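Local coordinates for citrate lyase subunit beta-like protein (Mycobacterium tuberculosis H37Rv, PDB 6CJ4) that binds magnesium and, as a lyase of the HpcH/HpaI aldolase family, probably cleaves or forms carbon-carbon bonds, with a possible role in fatty acid biosynthesis, at residues L41-G46 against T69-N74; T95-K100 against I116-T121; M140-E145 against L186-L191; D146-L151 against R164-H169. One frame throughout, in Å; residues are numbered along the deposited sequence.

Contact 1 (L41-G46 against T69-N74); sequences LDLEDG and TVVRIN. With AAE (acetoacetic acid), chain D; ACT (acetate ion), chain C.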
loop_
_atom_site.group_PDB
_atom_site.type_symbol
_atom_site.label_atom_id
_atom_site.label_comp_id
_atom_site.label_asym_id
_atom_site.label_seq_id
_atom_site.Cartn_x
_atom_site.Cartn_y
_atom_site.Cartn_z
ATOM N N LEU A 41 4.025 0.123 30.248
ATOM C CA LEU A 41 4.728 1.107 31.060
ATOM C C LEU A 41 5.695 1.858 30.159
ATOM O O LEU A 41 6.513 1.243 29.464
ATOM C CB LEU A 41 5.461 0.431 32.222
ATOM C CG LEU A 41 4.558 -0.175 33.299
ATOM C CD1 LEU A 41 5.391 -0.868 34.375
ATOM C CD2 LEU A 41 3.650 0.880 33.927
ATOM N N ASP A 42 5.579 3.181 30.127
ATOM C CA ASP A 42 6.188 3.972 29.067
ATOM C C ASP A 42 7.401 4.727 29.593
ATOM O O ASP A 42 7.274 5.556 30.497
ATOM C CB ASP A 42 5.163 4.944 28.486
ATOM C CG ASP A 42 5.643 5.605 27.214
ATOM O OD1 ASP A 42 6.660 5.145 26.631
ATOM O OD2 ASP A 42 5.000 6.592 26.796
ATOM N N LEU A 43 8.564 4.471 28.993
ATOM C CA LEU A 43 9.757 5.273 29.236
ATOM C C LEU A 43 10.042 6.265 28.113
ATOM O O LEU A 43 10.986 7.058 28.231
ATOM C CB LEU A 43 10.977 4.363 29.431
ATOM C CG LEU A 43 10.904 3.376 30.596
ATOM C CD1 LEU A 43 12.044 2.357 30.468
ATOM C CD2 LEU A 43 10.961 4.111 31.949
ATOM N N GLU A 44 9.261 6.234 27.031
ATOM C CA GLU A 44 9.509 7.092 25.875
ATOM C C GLU A 44 8.613 8.329 25.920
ATOM O O GLU A 44 8.645 9.066 26.905
ATOM C CB GLU A 44 9.322 6.315 24.565
ATOM C CG GLU A 44 10.092 6.921 23.369
ATOM C CD GLU A 44 9.216 7.145 22.137
ATOM O OE1 GLU A 44 7.968 7.099 22.256
ATOM O OE2 GLU A 44 9.781 7.367 21.044
ATOM N N ASP A 45 7.799 8.563 24.880
ATOM C CA ASP A 45 7.228 9.896 24.683
ATOM C C ASP A 45 6.250 10.308 25.772
ATOM O O ASP A 45 5.996 11.506 25.928
ATOM C CB ASP A 45 6.550 9.993 23.312
ATOM C CG ASP A 45 7.540 10.291 22.204
ATOM O OD1 ASP A 45 8.719 10.547 22.533
ATOM O OD2 ASP A 45 7.148 10.258 21.017
ATOM N N GLY A 46 5.697 9.364 26.529
ATOM C CA GLY A 46 4.831 9.760 27.629
ATOM C C GLY A 46 5.554 10.326 28.831
ATOM O O GLY A 46 4.889 10.814 29.754
ATOM N N THR A 69 2.383 -7.041 31.273
ATOM C CA THR A 69 3.022 -5.733 31.238
ATOM C C THR A 69 4.110 -5.744 30.179
ATOM O O THR A 69 4.925 -6.672 30.136
ATOM C CB THR A 69 3.637 -5.372 32.596
ATOM O OG1 THR A 69 2.651 -5.495 33.628
ATOM C CG2 THR A 69 4.175 -3.946 32.583
ATOM N N VAL A 70 4.113 -4.714 29.337
ATOM C CA VAL A 70 5.140 -4.437 28.340
ATOM C C VAL A 70 5.789 -3.116 28.732
ATOM O O VAL A 70 5.128 -2.246 29.306
ATOM C CB VAL A 70 4.518 -4.353 26.918
ATOM C CG1 VAL A 70 5.525 -3.847 25.889
ATOM C CG2 VAL A 70 3.939 -5.707 26.500
ATOM N N VAL A 71 7.076 -2.949 28.424
ATOM C CA VAL A 71 7.770 -1.694 28.713
ATOM C C VAL A 71 8.167 -1.042 27.396
ATOM O O VAL A 71 8.947 -1.617 26.624
ATOM C CB VAL A 71 9.000 -1.908 29.610
ATOM C CG1 VAL A 71 9.728 -0.579 29.840
ATOM C CG2 VAL A 71 8.588 -2.532 30.966
ATOM N N ARG A 72 7.651 0.162 27.130
ATOM C CA ARG A 72 8.114 0.893 25.953
ATOM C C ARG A 72 9.420 1.599 26.289
ATOM O O ARG A 72 9.455 2.480 27.159
ATOM C CB ARG A 72 7.091 1.904 25.436
ATOM C CG ARG A 72 7.653 2.635 24.196
ATOM C CD ARG A 72 6.579 3.310 23.333
ATOM N NE ARG A 72 6.087 4.542 23.936
ATOM C CZ ARG A 72 5.329 5.423 23.286
ATOM N NH1 ARG A 72 4.997 5.203 22.021
ATOM N NH2 ARG A 72 4.923 6.524 23.897
ATOM N N ILE A 73 10.495 1.196 25.611
ATOM C CA ILE A 73 11.805 1.797 25.810
ATOM C C ILE A 73 12.008 2.910 24.792
ATOM O O ILE A 73 11.099 3.226 24.019
ATOM C CB ILE A 73 12.912 0.732 25.718
ATOM C CG1 ILE A 73 12.918 0.091 24.318
ATOM C CG2 ILE A 73 12.672 -0.313 26.795
ATOM C CD1 ILE A 73 13.975 -1.030 24.132
ATOM N N ASN A 74 13.185 3.523 24.795
ATOM C CA ASN A 74 13.463 4.598 23.858
ATOM C C ASN A 74 14.066 4.035 22.573
ATOM O O ASN A 74 14.331 2.834 22.454
ATOM C CB ASN A 74 14.354 5.647 24.527
ATOM C CG ASN A 74 13.563 6.515 25.499
ATOM O OD1 ASN A 74 12.983 7.529 25.106
ATOM N ND2 ASN A 74 13.489 6.089 26.761
HETATM O O1 AAE D . 3.439 8.448 17.570
HETATM C C2 AAE D . 2.228 8.134 17.708
HETATM O O3 AAE D . 1.428 8.239 16.733
HETATM C C4 AAE D . 1.717 7.629 19.019
HETATM C C5 AAE D . 2.481 6.532 19.693
HETATM O O8 AAE D . 3.708 6.529 19.642
HETATM C C9 AAE D . 1.739 5.481 20.443
HETATM C C ACT C . 2.090 8.382 22.951
HETATM O O ACT C . 1.140 9.018 22.408
HETATM O OXT ACT C . 3.267 8.195 22.514
HETATM C CH3 ACT C . 1.744 7.752 24.351
#
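Arg72 and Asp42 carry the ionic contact. The two run side by side, and the guanidinium takes the carboxylate side-on: NE meets Asp42 OD1 nearly straight (2.8 Å, 176°) but from above the carboxylate plane, and NH2 reaches OD2 on the syn side, well out of that plane. The two planes are 52° apart. Each carboxylate oxygen also accepts a backbone N-H from its other face, Glu44 N at OD1, which makes an Asx turn, and Gly46 N at OD2; four bonds thus fix the rotation. Glu44 OE1 lies over the guanidinium face, 3.3 Å from Arg72 CZ, a purely electrostatic approach; its OE2 is paired with Lys100.

Strands 38-42 and 69-72, joined through helix 52-61, are a parallel beta-alpha-beta unit of the TIM barrel. Backbone bonds follow that register: Leu41 N to Val70 O, Arg72 N to Leu41 O, and Leu43 N to Arg72 O. Asn74 ND2 donates to Leu43 O at 3.1 Å, from above the carbonyl plane, and also to Asp84 of helix 79-89.

The apolar contacts gather round Leu41 and Val71, which share a face of the sheet: Leu43 CD1 meets Val71 CG1 at 3.8 Å, and Leu41 CD1 meets Thr69 CG2.

The bend at chi3 (76°) of Arg72 turns the guanidinium so that NH1 donates to O8 of acetoacetic acid (3.0 Å) and NH2 to OXT of an acetate ion (2.7 Å).

Contact 2 (T95-K100 against I116-T121); sequences TVMLPK and IALVET. With MG (magnesium ion), chain B; AAE (acetoacetic acid), chain D.
Lys100 and Glu120 meet just beyond the C-terminal ends of strands 95-98 and 114-119, neighbouring parallel strands of the TIM barrel joined through helix 104-108. The short axes of 95-98 and 116-119 run 4.6 Å apart at 13°, and three backbone bonds hold the register: Ile116 N to Val96 O, Leu98 N to Ile116 O and Leu118 N to Leu98 O.

From Glu120 outward, CB packs on the backbone of Gly143, after the next strand. CG lies between the backbone N and the carbonyl carbon (chi1 50°), a placement that brings it to 3.6 Å from Lys100 N; the chain then runs extended. CD divides the work between its oxygens. OE2 receives Lys100 N through its anti lone pair (2.8 Å, 156°), with Pro99 CB packed against the same oxygen, while the aliphatic CD of Lys100 passes at 3.3 Å. A long salt bridge runs to Lys100 NZ, although NZ bonds more closely to Glu44 and also to Asp45 and Asp146. OE1 is a magnesium ligand at 2.1 Å; the backbone bond at OE2 is consistent with holding the carboxylate in the orientation the metal needs.

Within the strands Met97 CE touches Ile116 CG2 (3.9 Å); nearer the site Leu118 CD2 lies 3.6 Å from O8 of acetoacetic acid. One magnesium-bound water donates to Glu120 OE2 at 2.6 Å and accepts from Lys100 NZ.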
loop_
_atom_site.group_PDB
_atom_site.type_symbol
_atom_site.label_atom_id
_atom_site.label_comp_id
_atom_site.label_asym_id
_atom_site.label_seq_id
_atom_site.Cartn_x
_atom_site.Cartn_y
_atom_site.Cartn_z
ATOM N N THR A 95 9.277 -8.287 27.875
ATOM C CA THR A 95 8.804 -7.792 26.586
ATOM C C THR A 95 8.914 -6.279 26.547
ATOM O O THR A 95 8.434 -5.593 27.456
ATOM C CB THR A 95 7.351 -8.202 26.316
ATOM O OG1 THR A 95 7.226 -9.621 26.448
ATOM C CG2 THR A 95 6.926 -7.776 24.897
ATOM N N VAL A 96 9.541 -5.763 25.502
ATOM C CA VAL A 96 9.686 -4.326 25.330
ATOM C C VAL A 96 9.004 -3.911 24.038
ATOM O O VAL A 96 8.897 -4.691 23.083
ATOM C CB VAL A 96 11.163 -3.881 25.319
ATOM C CG1 VAL A 96 11.817 -4.178 26.684
ATOM C CG2 VAL A 96 11.924 -4.580 24.183
ATOM N N MET A 97 8.563 -2.654 24.012
ATOM C CA MET A 97 8.064 -2.011 22.804
ATOM C C MET A 97 9.124 -1.044 22.290
ATOM O O MET A 97 9.600 -0.186 23.039
ATOM C CB MET A 97 6.755 -1.262 23.080
ATOM C CG MET A 97 6.184 -0.577 21.840
ATOM S SD MET A 97 4.585 0.201 22.200
ATOM C CE MET A 97 3.492 -1.207 22.129
ATOM N N LEU A 98 9.507 -1.202 21.015
ATOM C CA LEU A 98 10.559 -0.395 20.412
ATOM C C LEU A 98 9.928 0.699 19.570
ATOM O O LEU A 98 9.361 0.394 18.509
ATOM C CB LEU A 98 11.475 -1.266 19.543
ATOM C CG LEU A 98 12.554 -0.504 18.754
ATOM C CD1 LEU A 98 13.593 0.130 19.683
ATOM C CD2 LEU A 98 13.239 -1.454 17.745
ATOM N N PRO A 99 9.995 1.966 19.979
ATOM C CA PRO A 99 9.438 3.042 19.154
ATOM C C PRO A 99 10.394 3.399 18.025
ATOM O O PRO A 99 11.589 3.088 18.062
ATOM C CB PRO A 99 9.302 4.203 20.147
ATOM C CG PRO A 99 10.520 4.013 21.053
ATOM C CD PRO A 99 10.698 2.489 21.163
ATOM N N LYS A 100 9.845 4.094 17.024
ATOM C CA LYS A 100 10.573 4.426 15.801
ATOM C C LYS A 100 11.350 3.222 15.273
ATOM O O LYS A 100 12.513 3.353 14.871
ATOM C CB LYS A 100 11.523 5.605 16.031
ATOM C CG LYS A 100 10.812 6.973 16.118
ATOM C CD LYS A 100 10.235 7.207 17.503
ATOM C CE LYS A 100 9.536 8.554 17.593
ATOM N NZ LYS A 100 9.071 8.860 18.978
ATOM N N ILE A 116 7.932 -5.819 20.678
ATOM C CA ILE A 116 6.831 -5.281 19.888
ATOM C C ILE A 116 7.375 -4.056 19.165
ATOM O O ILE A 116 7.735 -3.054 19.793
ATOM C CB ILE A 116 5.618 -4.939 20.770
ATOM C CG1 ILE A 116 5.118 -6.217 21.461
ATOM C CG2 ILE A 116 4.510 -4.305 19.922
ATOM C CD1 ILE A 116 3.989 -5.991 22.462
ATOM N N ALA A 117 7.475 -4.139 17.841
ATOM C CA ALA A 117 8.026 -3.039 17.060
ATOM C C ALA A 117 6.924 -2.030 16.767
ATOM O O ALA A 117 5.892 -2.380 16.185
ATOM C CB ALA A 117 8.629 -3.551 15.754
ATOM N N LEU A 118 7.150 -0.781 17.160
ATOM C CA LEU A 118 6.210 0.305 16.886
ATOM C C LEU A 118 6.743 1.055 15.668
ATOM O O LEU A 118 7.725 1.802 15.755
ATOM C CB LEU A 118 6.053 1.203 18.111
ATOM C CG LEU A 118 5.319 2.539 17.938
ATOM C CD1 LEU A 118 3.928 2.368 17.308
ATOM C CD2 LEU A 118 5.225 3.264 19.298
ATOM N N VAL A 119 6.101 0.833 14.524
ATOM C CA VAL A 119 6.489 1.470 13.271
ATOM C C VAL A 119 5.742 2.793 13.156
ATOM O O VAL A 119 4.509 2.822 13.151
ATOM C CB VAL A 119 6.190 0.561 12.067
ATOM C CG1 VAL A 119 6.361 1.341 10.766
ATOM C CG2 VAL A 119 7.098 -0.661 12.077
ATOM N N GLU A 120 6.495 3.887 13.048
ATOM C CA GLU A 120 5.913 5.224 13.079
ATOM C C GLU A 120 6.803 6.210 12.334
ATOM O O GLU A 120 6.830 7.399 12.667
ATOM C CB GLU A 120 5.680 5.681 14.538
ATOM C CG GLU A 120 6.899 5.501 15.444
ATOM C CD GLU A 120 6.620 5.813 16.911
ATOM O OE1 GLU A 120 5.555 6.399 17.215
ATOM O OE2 GLU A 120 7.478 5.476 17.765
ATOM N N THR A 121 7.560 5.719 11.349
ATOM C CA THR A 121 8.378 6.540 10.467
ATOM C C THR A 121 8.319 5.919 9.080
ATOM O O THR A 121 7.965 4.746 8.929
ATOM C CB THR A 121 9.852 6.617 10.919
ATOM O OG1 THR A 121 10.471 5.330 10.748
ATOM C CG2 THR A 121 9.977 7.045 12.378
HETATM MG MG MG B . 5.114 7.803 18.729
HETATM O O1 AAE D . 3.439 8.448 17.570
HETATM C C2 AAE D . 2.228 8.134 17.708
HETATM O O3 AAE D . 1.428 8.239 16.733
HETATM C C4 AAE D . 1.717 7.629 19.019
HETATM C C5 AAE D . 2.481 6.532 19.693
HETATM O O8 AAE D . 3.708 6.529 19.642
HETATM C C9 AAE D . 1.739 5.481 20.443
HETATM O O HOH W 1 6.707 6.865 19.767
HETATM O O HOH W 2 4.853 9.199 20.278
#

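Contact 3 (M140-E145 against L186-L191); sequences MMWGAE and LDAVHL. With AAE (acetoacetic acid), chain D.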
loop_
_atom_site.group_PDB
_atom_site.type_symbol
_atom_site.label_atom_id
_atom_site.label_comp_id
_atom_site.label_asym_id
_atom_site.label_seq_id
_atom_site.Cartn_x
_atom_site.Cartn_y
_atom_site.Cartn_z
ATOM N N MET A 140 3.615 -6.131 16.112
ATOM C CA MET A 140 3.812 -4.884 15.386
ATOM C C MET A 140 2.694 -3.921 15.754
ATOM O O MET A 140 1.525 -4.312 15.825
ATOM C CB MET A 140 3.801 -5.075 13.858
ATOM C CG MET A 140 4.749 -6.163 13.340
ATOM S SD MET A 140 6.419 -5.514 13.171
ATOM C CE MET A 140 6.227 -4.327 11.827
ATOM N N MET A 141 3.067 -2.668 15.976
ATOM C CA MET A 141 2.124 -1.571 16.170
ATOM C C MET A 141 2.491 -0.465 15.193
ATOM O O MET A 141 3.616 -0.409 14.690
ATOM C CB MET A 141 2.176 -1.062 17.619
ATOM C CG MET A 141 1.166 0.029 17.988
ATOM S SD MET A 141 1.427 0.513 19.721
ATOM C CE MET A 141 0.296 1.908 19.791
ATOM N N TRP A 142 1.544 0.430 14.918
ATOM C CA TRP A 142 1.866 1.607 14.134
ATOM C C TRP A 142 1.441 2.866 14.882
ATOM O O TRP A 142 0.582 2.836 15.774
ATOM C CB TRP A 142 1.228 1.545 12.722
ATOM C CG TRP A 142 -0.235 1.807 12.704
ATOM C CD1 TRP A 142 -1.222 0.986 13.167
ATOM C CD2 TRP A 142 -0.880 2.969 12.189
ATOM N NE1 TRP A 142 -2.453 1.574 12.977
ATOM C CE2 TRP A 142 -2.269 2.796 12.382
ATOM C CE3 TRP A 142 -0.420 4.143 11.580
ATOM C CZ2 TRP A 142 -3.201 3.754 11.995
ATOM C CZ3 TRP A 142 -1.343 5.085 11.183
ATOM C CH2 TRP A 142 -2.726 4.890 11.400
ATOM N N GLY A 143 2.099 3.973 14.542
ATOM C CA GLY A 143 1.821 5.258 15.166
ATOM C C GLY A 143 1.653 6.355 14.136
ATOM O O GLY A 143 2.609 6.709 13.442
ATOM N N ALA A 144 0.440 6.907 14.035
ATOM C CA ALA A 144 0.132 7.858 12.969
ATOM C C ALA A 144 0.801 9.207 13.181
ATOM O O ALA A 144 1.131 9.894 12.203
ATOM C CB ALA A 144 -1.384 8.068 12.865
ATOM N N GLU A 145 0.959 9.629 14.437
ATOM C CA GLU A 145 1.374 11.003 14.696
ATOM C C GLU A 145 2.871 11.180 14.481
ATOM O O GLU A 145 3.297 12.136 13.822
ATOM C CB GLU A 145 0.955 11.416 16.105
ATOM C CG GLU A 145 -0.517 11.116 16.390
ATOM C CD GLU A 145 -1.459 11.756 15.370
ATOM O OE1 GLU A 145 -1.205 12.909 14.958
ATOM O OE2 GLU A 145 -2.451 11.099 14.976
ATOM N N LEU A 186 -1.201 -4.627 16.531
ATOM C CA LEU A 186 -1.741 -3.625 17.449
ATOM C C LEU A 186 -2.119 -2.376 16.667
ATOM O O LEU A 186 -1.283 -1.823 15.947
ATOM C CB LEU A 186 -0.719 -3.258 18.536
ATOM C CG LEU A 186 -0.347 -4.260 19.637
ATOM C CD1 LEU A 186 0.326 -5.506 19.070
ATOM C CD2 LEU A 186 0.592 -3.585 20.624
ATOM N N ASP A 187 -3.359 -1.906 16.839
ATOM C CA ASP A 187 -3.810 -0.711 16.133
ATOM C C ASP A 187 -3.481 0.550 16.936
ATOM O O ASP A 187 -3.324 0.520 18.163
ATOM C CB ASP A 187 -5.317 -0.783 15.850
ATOM C CG ASP A 187 -5.756 0.126 14.703
ATOM O OD1 ASP A 187 -4.903 0.548 13.903
ATOM O OD2 ASP A 187 -6.969 0.432 14.609
ATOM N N ALA A 188 -3.400 1.668 16.220
ATOM C CA ALA A 188 -2.913 2.929 16.767
ATOM C C ALA A 188 -3.858 3.508 17.819
ATOM O O ALA A 188 -5.067 3.263 17.806
ATOM C CB ALA A 188 -2.731 3.956 15.647
ATOM N N VAL A 189 -3.286 4.325 18.710
ATOM C CA VAL A 189 -4.058 4.993 19.750
ATOM C C VAL A 189 -5.022 5.995 19.129
ATOM O O VAL A 189 -4.747 6.605 18.088
ATOM C CB VAL A 189 -3.136 5.693 20.767
ATOM C CG1 VAL A 189 -2.221 4.685 21.466
ATOM C CG2 VAL A 189 -2.324 6.802 20.105
ATOM N N HIS A 190 -6.159 6.176 19.790
ATOM C CA HIS A 190 -7.132 7.207 19.441
ATOM C C HIS A 190 -6.904 8.387 20.380
ATOM O O HIS A 190 -7.277 8.327 21.555
ATOM C CB HIS A 190 -8.551 6.656 19.556
ATOM C CG HIS A 190 -9.577 7.485 18.854
ATOM N ND1 HIS A 190 -9.831 7.369 17.504
ATOM C CD2 HIS A 190 -10.407 8.450 19.314
ATOM C CE1 HIS A 190 -10.777 8.228 17.163
ATOM N NE2 HIS A 190 -11.144 8.894 18.242
ATOM N N LEU A 191 -6.297 9.464 19.862
ATOM C CA LEU A 191 -5.846 10.548 20.738
ATOM C C LEU A 191 -7.001 11.344 21.331
ATOM O O LEU A 191 -6.853 11.915 22.419
ATOM C CB LEU A 191 -4.905 11.492 19.992
ATOM C CG LEU A 191 -3.505 10.950 19.694
ATOM C CD1 LEU A 191 -2.632 12.057 19.130
ATOM C CD2 LEU A 191 -2.879 10.362 20.937
HETATM O O1 AAE D . 3.439 8.448 17.570
HETATM C C2 AAE D . 2.228 8.134 17.708
HETATM O O3 AAE D . 1.428 8.239 16.733
HETATM C C4 AAE D . 1.717 7.629 19.019
HETATM C C5 AAE D . 2.481 6.532 19.693
HETATM O O8 AAE D . 3.708 6.529 19.642
HETATM C C9 AAE D . 1.739 5.481 20.443
HETATM O O HOH W 3 -0.336 4.641 17.892
HETATM O O HOH W 4 -3.168 8.541 16.003
#
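Met141 and Leu186 form the apolar centre: their side chains cross at about a right angle, with CB against CB at 3.7 Å. Met141 CG is anti to the backbone N (chi1 -176°) and the chain stays extended beyond it, which carries CE to Val189 CG1 at 4.1 Å and to within 3.9 Å of the methyl carbon C9 of acetoacetic acid. This is the interior of the TIM barrel, near the C-terminal ends of strands 137-142 and 184-187; Val215 of the next strand also packs on Met141 and Val189.

Further out, Ala188 CB sits over one face of the Trp142 indole in a CH-pi contact, 3.8 Å from the centroid of the five-membered ring and 25° off its normal. At the ring's edge NE1 donates to Asp187 OD1 almost straight (2.8 Å, 173°), the acceptor lying in the ring plane. Asp187 OD1 also pairs with Arg171, which holds it in turn. Backbone pairing comes from Leu186 N to Met140 O.

Glu145 CG meets Leu191 CD1 at 3.6 Å. One water joins Trp142 O to Val189 N, and another joins Glu145 OE2, which also bonds Ser156, to Val189 O.

Glu145 N, at the start of helix 144-150, donates to the ligand carboxylate O3 at 2.7 Å. The pocket is therefore split: apolar side chains receive the methyl end, and the helix N-terminus would probably stabilise the carboxylate charge.

Contact 4 (D146-L151 against R164-H169); sequences DLIATL and RDVARH. With MG (magnesium ion), chain B; AAE (acetoacetic acid), chain D.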
loop_
_atom_site.group_PDB
_atom_site.type_symbol
_atom_site.label_atom_id
_atom_site.label_comp_id
_atom_site.label_asym_id
_atom_site.label_seq_id
_atom_site.Cartn_x
_atom_site.Cartn_y
_atom_site.Cartn_z
ATOM N N ASP A 146 3.686 10.270 15.030
ATOM C CA ASP A 146 5.114 10.307 14.720
ATOM C C ASP A 146 5.359 10.071 13.233
ATOM O O ASP A 146 6.315 10.619 12.666
ATOM C CB ASP A 146 5.880 9.279 15.558
ATOM C CG ASP A 146 6.422 9.863 16.859
ATOM O OD1 ASP A 146 6.966 10.987 16.827
ATOM O OD2 ASP A 146 6.298 9.204 17.917
ATOM N N LEU A 147 4.514 9.260 12.588
ATOM C CA LEU A 147 4.653 9.048 11.150
ATOM C C LEU A 147 4.518 10.368 10.412
ATOM O O LEU A 147 5.405 10.763 9.650
ATOM C CB LEU A 147 3.613 8.042 10.650
ATOM C CG LEU A 147 3.551 7.851 9.128
ATOM C CD1 LEU A 147 4.805 7.155 8.610
ATOM C CD2 LEU A 147 2.290 7.095 8.701
ATOM N N ILE A 148 3.422 11.083 10.664
ATOM C CA ILE A 148 3.196 12.358 9.999
ATOM C C ILE A 148 4.285 13.352 10.379
ATOM O O ILE A 148 4.754 14.131 9.539
ATOM C CB ILE A 148 1.789 12.877 10.341
ATOM C CG1 ILE A 148 0.738 12.016 9.634
ATOM C CG2 ILE A 148 1.645 14.355 9.979
ATOM C CD1 ILE A 148 0.690 12.219 8.126
ATOM N N ALA A 149 4.718 13.336 11.646
ATOM C CA ALA A 149 5.735 14.286 12.083
ATOM C C ALA A 149 7.041 14.067 11.329
ATOM O O ALA A 149 7.650 15.019 10.827
ATOM C CB ALA A 149 5.956 14.170 13.593
ATOM N N THR A 150 7.478 12.812 11.221
ATOM C CA THR A 150 8.752 12.542 10.569
ATOM C C THR A 150 8.660 12.644 9.049
ATOM O O THR A 150 9.693 12.838 8.394
ATOM C CB THR A 150 9.291 11.170 10.994
ATOM O OG1 THR A 150 8.353 10.144 10.655
ATOM C CG2 THR A 150 9.547 11.134 12.515
ATOM N N LEU A 151 7.451 12.549 8.473
ATOM C CA LEU A 151 7.254 12.898 7.066
ATOM C C LEU A 151 7.322 14.399 6.825
ATOM O O LEU A 151 7.346 14.830 5.666
ATOM C CB LEU A 151 5.891 12.377 6.564
ATOM C CG LEU A 151 5.649 10.866 6.485
ATOM C CD1 LEU A 151 4.180 10.535 6.233
ATOM C CD2 LEU A 151 6.503 10.247 5.396
ATOM N N ARG A 164 -5.705 10.324 6.998
ATOM C CA ARG A 164 -5.248 10.607 5.646
ATOM C C ARG A 164 -4.661 9.338 5.032
ATOM O O ARG A 164 -4.351 8.370 5.734
ATOM C CB ARG A 164 -4.232 11.750 5.652
ATOM C CG ARG A 164 -4.874 13.085 6.123
ATOM C CD ARG A 164 -3.910 14.246 6.105
ATOM N NE ARG A 164 -4.501 15.455 6.698
ATOM C CZ ARG A 164 -5.262 16.325 6.046
ATOM N NH1 ARG A 164 -5.554 16.153 4.757
ATOM N NH2 ARG A 164 -5.743 17.384 6.693
ATOM N N ASP A 165 -4.525 9.341 3.701
ATOM C CA ASP A 165 -4.224 8.103 2.979
ATOM C C ASP A 165 -2.917 7.458 3.427
ATOM O O ASP A 165 -2.844 6.228 3.549
ATOM C CB ASP A 165 -4.186 8.364 1.474
ATOM C CG ASP A 165 -5.576 8.452 0.865
ATOM O OD1 ASP A 165 -6.578 8.301 1.607
ATOM O OD2 ASP A 165 -5.663 8.651 -0.358
ATOM N N VAL A 166 -1.864 8.254 3.659
ATOM C CA VAL A 166 -0.579 7.621 3.978
ATOM C C VAL A 166 -0.653 6.910 5.327
ATOM O O VAL A 166 -0.018 5.863 5.525
ATOM C CB VAL A 166 0.584 8.639 3.920
ATOM C CG1 VAL A 166 0.536 9.641 5.083
ATOM C CG2 VAL A 166 1.930 7.898 3.898
ATOM N N ALA A 167 -1.444 7.437 6.264
ATOM C CA ALA A 167 -1.655 6.729 7.523
ATOM C C ALA A 167 -2.449 5.443 7.309
ATOM O O ALA A 167 -2.103 4.399 7.875
ATOM C CB ALA A 167 -2.373 7.640 8.530
ATOM N N ARG A 168 -3.521 5.501 6.506
ATOM C CA ARG A 168 -4.266 4.287 6.175
ATOM C C ARG A 168 -3.365 3.257 5.496
ATOM O O ARG A 168 -3.481 2.052 5.746
ATOM C CB ARG A 168 -5.463 4.630 5.283
ATOM C CG ARG A 168 -6.464 5.529 5.976
ATOM C CD ARG A 168 -7.468 6.149 5.007
ATOM N NE ARG A 168 -8.478 5.203 4.547
ATOM C CZ ARG A 168 -9.536 5.546 3.813
ATOM N NH1 ARG A 168 -9.715 6.816 3.458
ATOM N NH2 ARG A 168 -10.418 4.622 3.441
ATOM N N HIS A 169 -2.449 3.726 4.653
ATOM C CA HIS A 169 -1.521 2.835 3.948
ATOM C C HIS A 169 -0.589 2.126 4.928
ATOM O O HIS A 169 -0.385 0.910 4.847
ATOM C CB HIS A 169 -0.730 3.671 2.939
ATOM C CG HIS A 169 0.129 2.879 2.006
ATOM N ND1 HIS A 169 -0.284 2.528 0.739
ATOM C CD2 HIS A 169 1.402 2.438 2.126
ATOM C CE1 HIS A 169 0.691 1.873 0.129
ATOM N NE2 HIS A 169 1.725 1.805 0.949
HETATM MG MG MG B . 5.114 7.803 18.729
HETATM O O1 AAE D . 3.439 8.448 17.570
HETATM C C2 AAE D . 2.228 8.134 17.708
HETATM O O3 AAE D . 1.428 8.239 16.733
HETATM C C4 AAE D . 1.717 7.629 19.019
HETATM C C5 AAE D . 2.481 6.532 19.693
HETATM O O8 AAE D . 3.708 6.529 19.642
HETATM C C9 AAE D . 1.739 5.481 20.443
HETATM O O HOH W 2 4.853 9.199 20.278
HETATM O O HOH W 1 6.707 6.865 19.767
#
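The first torsion of Val166 (chi1 71°) sets CG1 between its backbone N and carbonyl carbon and turns both methyls toward helix 144-150. Leu151, with CG beside its own backbone N (chi1 -66°), reaches toward it tip to tip, CD1 coming to 3.9 Å from Val166 CG1. Ile148 slants across the same valine, its CD1 4.0 Å from CG1, so one methyl is shared by two partners. Leu147 points CD2 at the backbone instead, 4.1 Å from Ala167 CA.

The pairing is purely apolar, with no hydrogen bond across it. The short axes of 146-150 and 165-169 stay 10.6 Å apart and cross at 125°, hence the light contact of branch tips. Helix 144-150 follows strand 137-142 at the C-terminal mouth of the TIM barrel, whereas helix 165-180 packs outside the sheet and leads into strand 184-187.

The first residue of segment 146-151 reaches the metal site: Asp146 OD2 binds magnesium at 2.0 Å, beside Glu120 OE1, and Asp146 N donates to O1 of acetoacetic acid (3.1 Å). From a second subunit of the trimer, Pro263 packs on Asp146 and Val209 on Leu151, and Asp205 pairs with Arg164.

All four contacts are buried. Contacts 1, 2 and 3 lie on the parallel barrel sheet, with contacts 1 and 2 meeting through neighbouring strands 69-72 and 95-98, and contacts 2 and 3 through 114-119 and 137-142. Contact 4 lies farther out, its centre about 16 Å from the centre of the chain against about 6 to 10 Å for the others, and joins helices near subunit interfaces. Its chemistry is apolar; contact 1 is dominated by charge, contact 2 by a metal-binding carboxylate, and contact 3 by an aromatic and aliphatic core. All four touch acetoacetic acid, contacts 2 and 4 share the magnesium ion, and contacts 3 and 4 share helix 144-150.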